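Local atomic coordinates of protein interacting with Hsp90 1 (Saccharomyces cerevisiae, PDB entry 4CGU), a protein that takes part in pre-rRNA processing, is required for the NOP58-snoRNA interaction and, as a component of the R2TP complex, interacts with the chaperone HSP90. Residues 95-99 against 128-133. Numbering follows the deposited sequence. Where two conformers were deposited one is given.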
# COMPACT_ATOMS: atom_id res chain seq x y z
N LEU B 95 -4.56 12.96 9.44
CA LEU B 95 -5.53 13.72 8.66
C LEU B 95 -6.81 12.93 8.47
O LEU B 95 -6.78 11.73 8.17
CB LEU B 95 -4.93 14.06 7.30
CG LEU B 95 -5.85 14.75 6.29
CD1 LEU B 95 -6.15 16.19 6.71
CD2 LEU B 95 -5.24 14.69 4.89
N ARG B 96 -7.94 13.61 8.65
CA ARG B 96 -9.23 13.07 8.25
C ARG B 96 -9.88 13.95 7.18
O ARG B 96 -9.95 15.16 7.33
CB ARG B 96 -10.18 12.94 9.44
CG ARG B 96 -11.55 12.41 9.04
CD ARG B 96 -12.56 12.55 10.16
NE ARG B 96 -12.97 13.94 10.36
CZ ARG B 96 -13.54 14.38 11.48
NH1 ARG B 96 -13.76 13.55 12.49
NH2 ARG B 96 -13.89 15.66 11.59
N ILE B 97 -10.35 13.32 6.11
CA ILE B 97 -11.08 14.00 5.05
C ILE B 97 -12.51 13.50 5.02
O ILE B 97 -12.74 12.29 5.00
CB ILE B 97 -10.44 13.71 3.68
CG1 ILE B 97 -8.93 13.95 3.74
CG2 ILE B 97 -11.10 14.54 2.58
CD1 ILE B 97 -8.19 13.41 2.55
N LEU B 98 -13.47 14.42 5.05
CA LEU B 98 -14.88 14.10 4.88
C LEU B 98 -15.35 14.57 3.52
O LEU B 98 -15.24 15.75 3.19
CB LEU B 98 -15.73 14.78 5.95
CG LEU B 98 -15.41 14.50 7.41
CD1 LEU B 98 -16.51 15.05 8.32
CD2 LEU B 98 -15.24 13.02 7.62
N ILE B 99 -15.88 13.65 2.72
CA ILE B 99 -16.47 14.02 1.45
C ILE B 99 -17.96 13.73 1.52
O ILE B 99 -18.37 12.58 1.72
CB ILE B 99 -15.85 13.25 0.28
CG1 ILE B 99 -14.34 13.46 0.25
CG2 ILE B 99 -16.51 13.67 -1.03
CD1 ILE B 99 -13.68 12.95 -1.00
N LEU B 128 -13.65 14.52 -8.58
CA LEU B 128 -13.02 14.97 -7.34
C LEU B 128 -11.61 14.44 -7.07
O LEU B 128 -11.32 13.26 -7.26
CB LEU B 128 -13.95 14.64 -6.17
CG LEU B 128 -13.70 15.31 -4.82
CD1 LEU B 128 -13.47 16.79 -4.99
CD2 LEU B 128 -14.91 15.07 -3.93
N SER B 129 -10.74 15.33 -6.61
CA SER B 129 -9.39 14.96 -6.21
C SER B 129 -8.95 15.76 -4.98
O SER B 129 -9.19 16.96 -4.90
CB SER B 129 -8.40 15.20 -7.35
OG SER B 129 -8.17 16.58 -7.54
N ILE B 130 -8.32 15.08 -4.03
CA ILE B 130 -7.84 15.71 -2.82
C ILE B 130 -6.33 15.64 -2.78
O ILE B 130 -5.75 14.59 -2.49
CB ILE B 130 -8.35 14.97 -1.56
CG1 ILE B 130 -9.78 14.48 -1.76
CG2 ILE B 130 -8.22 15.86 -0.32
CD1 ILE B 130 -10.81 15.57 -1.72
N PRO B 131 -5.67 16.76 -3.11
CA PRO B 131 -4.23 16.80 -2.87
C PRO B 131 -4.00 16.67 -1.37
O PRO B 131 -4.80 17.20 -0.60
CB PRO B 131 -3.83 18.20 -3.34
CG PRO B 131 -4.90 18.59 -4.31
CD PRO B 131 -6.16 17.97 -3.79
N LEU B 132 -2.97 15.95 -0.96
CA LEU B 132 -2.73 15.74 0.46
C LEU B 132 -1.68 16.73 0.95
O LEU B 132 -0.77 17.08 0.20
CB LEU B 132 -2.28 14.30 0.71
CG LEU B 132 -3.23 13.21 0.22
CD1 LEU B 132 -2.72 11.84 0.65
CD2 LEU B 132 -4.65 13.43 0.75
N PRO B 133 -1.81 17.18 2.21
CA PRO B 133 -0.85 18.13 2.79
C PRO B 133 0.56 17.58 2.65
O PRO B 133 0.77 16.38 2.81
CB PRO B 133 -1.26 18.17 4.27
CG PRO B 133 -2.68 17.74 4.28
CD PRO B 133 -2.81 16.73 3.19
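In the C-terminal CS domain, an HSP20-like beta-sandwich, residues 95-99 from the four-stranded sheet face residues 128-133, which include an edge strand of the three-stranded sheet. The two run nearly antiparallel, 166° between their directions, yet no hydrogen bond joins them: CA atoms of Ile97 and Ile130 stand 8.7 Å apart, and the gap is filled by side chains alone. Strand alternation sends Leu95, Ile97 and Ile99 inward, and Leu128 and Ile130 come to meet them. Ile130 enters between two of these projections, its CG2 3.8 Å from CD1 of Ile97 and its CD1 4.0 Å from CD1 of Ile99. Conversely, the tip of Ile97 lodges between Ile130 and Leu132, with its CD1 4.0 Å from Leu132 CD2. Leu132 leaves its backbone sideways, but its end reaches back into the core. On the outer face of the same strand, Arg96, between the inward-facing Leu95 and Ile97, hydrogen-bonds through NH1 and NH2 to the backbone of the neighbouring Tah1 chain. The ends of the interface close equally tightly: Ile99 CG2 meets Leu128 CD2 at 3.6 Å, and Leu95 CD2 rests 3.6 Å from CD of the Pro133 ring.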